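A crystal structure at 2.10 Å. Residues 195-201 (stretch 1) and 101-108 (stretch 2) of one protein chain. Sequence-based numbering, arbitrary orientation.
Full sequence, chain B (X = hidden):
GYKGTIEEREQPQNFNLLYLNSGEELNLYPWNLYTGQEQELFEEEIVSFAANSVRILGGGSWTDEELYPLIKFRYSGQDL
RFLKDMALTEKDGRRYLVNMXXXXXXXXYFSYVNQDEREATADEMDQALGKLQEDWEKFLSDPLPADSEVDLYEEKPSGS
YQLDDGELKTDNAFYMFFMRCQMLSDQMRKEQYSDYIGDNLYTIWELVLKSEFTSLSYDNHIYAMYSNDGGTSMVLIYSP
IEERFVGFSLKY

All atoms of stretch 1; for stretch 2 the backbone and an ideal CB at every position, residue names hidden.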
ATOM      1  N   ASP B 195     -28.480  11.326   1.454  1.00 32.22           N
ATOM      2  CA  ASP B 195     -28.031  10.127   2.116  1.00 30.10           C
ATOM      3  C   ASP B 195     -26.920   9.544   1.245  1.00 26.80           C
ATOM      4  O   ASP B 195     -27.184   8.864   0.259  1.00 24.25           O
ATOM      5  CB  ASP B 195     -29.151   9.111   2.295  1.00 26.68           C
ATOM      6  CG  ASP B 195     -28.639   7.760   2.771  1.00 25.55           C
ATOM      7  OD1 ASP B 195     -27.426   7.673   3.148  1.00 24.91           O
ATOM      8  OD2 ASP B 195     -29.423   6.774   2.767  1.00 25.68           O
ATOM      9  N   TYR B 196     -25.678   9.832   1.594  1.00 22.97           N
ATOM     10  CA  TYR B 196     -24.544   9.344   0.775  1.00 21.77           C
ATOM     11  C   TYR B 196     -24.048   7.951   1.158  1.00 23.10           C
ATOM     12  O   TYR B 196     -23.063   7.477   0.570  1.00 24.09           O
ATOM     13  CB  TYR B 196     -23.354  10.316   0.874  1.00 23.80           C
ATOM     14  CG  TYR B 196     -23.667  11.638   0.233  1.00 24.02           C
ATOM     15  CD1 TYR B 196     -23.835  11.758  -1.156  1.00 27.38           C
ATOM     16  CD2 TYR B 196     -23.874  12.753   1.008  1.00 25.25           C
ATOM     17  CE1 TYR B 196     -24.164  12.986  -1.733  1.00 25.84           C
ATOM     18  CE2 TYR B 196     -24.196  13.972   0.453  1.00 27.85           C
ATOM     19  CZ  TYR B 196     -24.356  14.084  -0.908  1.00 26.07           C
ATOM     20  OH  TYR B 196     -24.677  15.313  -1.388  1.00 31.44           O
ATOM     21  N   ILE B 197     -24.700   7.265   2.097  1.00 21.22           N
ATOM     22  CA  ILE B 197     -24.308   5.888   2.428  1.00 21.26           C
ATOM     23  C   ILE B 197     -25.332   4.790   2.037  1.00 23.43           C
ATOM     24  O   ILE B 197     -24.959   3.636   1.799  1.00 23.50           O
ATOM     25  CB  ILE B 197     -23.893   5.743   3.922  1.00 23.19           C
ATOM     26  CG1 ILE B 197     -23.094   4.430   4.061  1.00 26.51           C
ATOM     27  CG2 ILE B 197     -25.096   5.808   4.888  1.00 23.73           C
ATOM     28  CD1 ILE B 197     -22.269   4.307   5.316  1.00 27.50           C
ATOM     29  N   GLY B 198     -26.616   5.151   1.963  1.00 23.89           N
ATOM     30  CA  GLY B 198     -27.727   4.157   1.764  1.00 24.29           C
ATOM     31  C   GLY B 198     -27.585   3.301   0.539  1.00 22.98           C
ATOM     32  O   GLY B 198     -27.791   2.073   0.584  1.00 23.46           O
ATOM     33  N   ASP B 199     -27.135   3.926  -0.543  1.00 24.65           N
ATOM     34  CA  ASP B 199     -26.913   3.201  -1.798  1.00 26.03           C
ATOM     35  C   ASP B 199     -25.780   2.196  -1.717  1.00 24.00           C
ATOM     36  O   ASP B 199     -25.703   1.292  -2.575  1.00 23.16           O
ATOM     37  CB  ASP B 199     -26.652   4.166  -2.972  1.00 29.44           C
ATOM     38  CG  ASP B 199     -27.895   4.919  -3.418  1.00 35.81           C
ATOM     39  OD1 ASP B 199     -28.954   4.645  -2.899  1.00 32.09           O
ATOM     40  OD2 ASP B 199     -27.806   5.807  -4.288  1.00 48.70           O
ATOM     41  N   ASN B 200     -24.873   2.350  -0.734  1.00 22.47           N
ATOM     42  CA  ASN B 200     -23.735   1.438  -0.578  1.00 21.19           C
ATOM     43  C   ASN B 200     -23.914   0.285   0.424  1.00 23.14           C
ATOM     44  O   ASN B 200     -23.063  -0.624   0.497  1.00 21.23           O
ATOM     45  CB  ASN B 200     -22.476   2.262  -0.233  1.00 23.11           C
ATOM     46  CG  ASN B 200     -21.978   3.071  -1.405  1.00 26.37           C
ATOM     47  OD1 ASN B 200     -22.320   2.784  -2.566  1.00 27.00           O
ATOM     48  ND2 ASN B 200     -21.156   4.102  -1.110  1.00 29.77           N
ATOM     49  N   LEU B 201     -25.027   0.310   1.175  1.00 24.27           N
ATOM     50  CA  LEU B 201     -25.220  -0.612   2.301  1.00 25.01           C
ATOM     51  C   LEU B 201     -25.305  -2.060   1.848  1.00 24.67           C
ATOM     52  O   LEU B 201     -24.665  -2.941   2.441  1.00 22.92           O
ATOM     53  CB  LEU B 201     -26.481  -0.257   3.129  1.00 27.92           C
ATOM     54  CG  LEU B 201     -26.501   1.102   3.811  1.00 29.22           C
ATOM     55  CD1 LEU B 201     -27.864   1.310   4.479  1.00 32.17           C
ATOM     56  CD2 LEU B 201     -25.373   1.186   4.820  1.00 28.74           C
ATOM     57  N   UNK B 101     -13.979  10.460   2.396  1.00 16.56           N
ATOM     58  CA  UNK B 101     -14.019  10.787   0.977  1.00 16.11           C
ATOM     59  C   UNK B 101     -15.326  10.348   0.374  1.00 15.76           C
ATOM     60  O   UNK B 101     -15.876   9.304   0.745  1.00 15.40           O
ATOM     61  CB  UNK B 101     -12.850  10.139   0.233  1.00 16.11           C
ATOM     62  N   UNK B 102     -15.753  11.118  -0.614  1.00 16.82           N
ATOM     63  CA  UNK B 102     -16.889  10.782  -1.445  1.00 19.64           C
ATOM     64  C   UNK B 102     -16.489  10.772  -2.900  1.00 18.94           C
ATOM     65  O   UNK B 102     -15.703  11.616  -3.346  1.00 20.85           O
ATOM     66  CB  UNK B 102     -18.041  11.762  -1.213  1.00 19.64           C
ATOM     67  N   UNK B 103     -17.059   9.808  -3.619  1.00 18.86           N
ATOM     68  CA  UNK B 103     -16.940   9.698  -5.057  1.00 20.86           C
ATOM     69  C   UNK B 103     -18.361   9.698  -5.653  1.00 20.38           C
ATOM     70  O   UNK B 103     -19.324   9.874  -4.927  1.00 22.33           O
ATOM     71  CB  UNK B 103     -16.164   8.439  -5.449  1.00 20.86           C
ATOM     72  N   UNK B 104     -18.497   9.502  -6.957  1.00 23.62           N
ATOM     73  CA  UNK B 104     -19.876   9.566  -7.510  1.00 26.65           C
ATOM     74  C   UNK B 104     -20.856   8.533  -6.968  1.00 26.76           C
ATOM     75  O   UNK B 104     -22.039   8.735  -7.104  1.00 29.23           O
ATOM     76  CB  UNK B 104     -19.815   9.405  -9.030  1.00 26.65           C
ATOM     77  N   UNK B 105     -20.384   7.461  -6.337  1.00 26.04           N
ATOM     78  CA  UNK B 105     -21.275   6.500  -5.706  1.00 27.41           C
ATOM     79  C   UNK B 105     -21.575   6.800  -4.243  1.00 28.38           C
ATOM     80  O   UNK B 105     -22.326   6.067  -3.622  1.00 26.45           O
ATOM     81  CB  UNK B 105     -20.670   5.099  -5.818  1.00 27.41           C
ATOM     82  N   UNK B 106     -21.031   7.883  -3.709  1.00 22.70           N
ATOM     83  CA  UNK B 106     -21.313   8.264  -2.311  1.00 23.31           C
ATOM     84  C   UNK B 106     -20.100   8.122  -1.415  1.00 20.94           C
ATOM     85  O   UNK B 106     -18.965   8.400  -1.833  1.00 18.93           O
ATOM     86  CB  UNK B 106     -22.455   7.414  -1.750  1.00 23.31           C
ATOM     87  N   UNK B 107     -20.344   7.752  -0.156  1.00 19.18           N
ATOM     88  CA  UNK B 107     -19.289   7.660   0.838  1.00 21.06           C
ATOM     89  C   UNK B 107     -18.474   6.423   0.554  1.00 20.03           C
ATOM     90  O   UNK B 107     -18.978   5.322   0.649  1.00 21.19           O
ATOM     91  CB  UNK B 107     -19.856   7.630   2.259  1.00 21.06           C
ATOM     92  N   UNK B 108     -17.213   6.614   0.200  1.00 20.48           N
ATOM     93  CA  UNK B 108     -16.330   5.489  -0.157  1.00 18.41           C
ATOM     94  C   UNK B 108     -15.175   5.309   0.814  1.00 18.23           C
ATOM     95  O   UNK B 108     -14.423   4.356   0.710  1.00 20.41           O
ATOM     96  CB  UNK B 108     -15.772   5.690  -1.567  1.00 18.41           C
TER

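Position 101 lies out of reach of stretch 1, its ideal CB having nothing of that stretch within 5.5 Å. Its extended backbone (phi/psi -151/148) suits almost any residue. The deposited residue is Ala-101, whose O accepts a hydrogen bond from the N of residue 108 at 3.1 Å, pairing the two arms of a hairpin.

At position 102 the CA-to-CB bond points toward stretch 1, but the CB stops short of it. What lies ahead is the ring of Tyr-196, so a side chain long enough to reach it and apolar enough to rest on it would serve: leucine, isoleucine, methionine or an aromatic. The residue is Leu-102. Its CD2 sits over one face of the ring, 4.0 Å from the centroid and 3.6 Å from Tyr-196 CG, a CH-pi contact.

Position 103 points away and opens a type I turn ending at 106. Aspartate, asparagine and serine are favoured there because they can accept from the turn's backbone. Asp-103 does so: its OD1 takes a hydrogen bond from the N of residue 105 at 2.9 Å. Water 1 donates to Asp-103 OD1 and accepts from Asn-200 ND2, at 3.0 Å each, linking the stretches.

Position 104, at -62/-17 and remote from stretch 1, fits the second place of such a turn, where proline is common because its ring already fixes phi near this value. It is Pro-104.

Position 105 points sideways, its ideal CB 4.3 Å from Asn-200 OD1, with room beyond. Small polar residues suit its -91/1 backbone; asparagine, aspartate and serine are all plausible. In Asn-105 the carbonyl O accepts from water 2 at 2.9 Å, and the same water donates to Tyr-196 O at 2.8 Å.

Position 106 admits one answer. At 112/-146 a CB would be jammed against the preceding carbonyl, and the ideal CB would also lie 2.4 Å from Tyr-196 O, a clash. Gly-106 lets the backbones approach to 4.6 Å between its CA and Tyr-196 CA, with Gly-106 CA 3.5 Å from Tyr-196 O in a CA-H...O contact.

Position 107 points toward stretch 1, its CB 4.8 Å from Ile-197 CB, so a branched aliphatic or methionine is expected. Leu-107 places CD2 4.1 Å from Ile-197 CD1. Its backbone anchors the contact: Leu-107 N donates to Tyr-196 O at 2.8 Å, nearly straight at 169°, while Asn-200 ND2 gives Leu-107 O a weak bond at 3.1 Å.

Position 108 points away, so stretch 1 sets no preference; the residue is Cys-108.

Stretch 2 (101-108) ALDPNGLC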
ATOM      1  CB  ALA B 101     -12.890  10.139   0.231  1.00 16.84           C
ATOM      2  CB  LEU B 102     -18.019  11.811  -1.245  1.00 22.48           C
ATOM      3  CG  LEU B 102     -18.685  11.720   0.134  1.00 26.51           C
ATOM      4  CD1 LEU B 102     -17.977  12.613   1.124  1.00 28.50           C
ATOM      5  CD2 LEU B 102     -20.136  12.135  -0.002  1.00 27.40           C
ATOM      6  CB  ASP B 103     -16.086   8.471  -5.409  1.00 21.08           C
ATOM      7  CG  ASP B 103     -16.780   7.111  -5.178  1.00 26.05           C
ATOM      8  OD1 ASP B 103     -17.968   7.046  -4.831  1.00 26.50           O
ATOM      9  OD2 ASP B 103     -16.097   6.065  -5.356  1.00 23.57           O
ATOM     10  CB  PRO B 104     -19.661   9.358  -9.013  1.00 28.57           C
ATOM     11  CG  PRO B 104     -18.252   9.873  -9.258  1.00 26.60           C
ATOM     12  CD  PRO B 104     -17.489   9.458  -8.023  1.00 24.11           C
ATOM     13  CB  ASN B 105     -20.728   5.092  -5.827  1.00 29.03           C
ATOM     14  CG  ASN B 105     -20.876   4.549  -7.227  1.00 33.99           C
ATOM     15  OD1 ASN B 105     -21.975   4.476  -7.755  1.00 49.02           O
ATOM     16  ND2 ASN B 105     -19.770   4.196  -7.841  1.00 36.22           N
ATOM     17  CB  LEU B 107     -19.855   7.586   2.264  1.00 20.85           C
ATOM     18  CG  LEU B 107     -18.825   7.512   3.392  1.00 19.11           C
ATOM     19  CD1 LEU B 107     -18.025   8.831   3.474  1.00 18.94           C
ATOM     20  CD2 LEU B 107     -19.492   7.260   4.732  1.00 18.36           C
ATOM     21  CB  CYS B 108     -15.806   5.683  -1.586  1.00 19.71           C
ATOM     22  SG  CYS B 108     -14.878   7.199  -1.900  1.00 20.35           S
TER
HETATM   23  O   HOH W   1     -18.994   4.946  -2.971  1.00 27.71           O
HETATM   24  O   HOH W   2     -23.980   5.648  -1.330  1.00 49.59           O
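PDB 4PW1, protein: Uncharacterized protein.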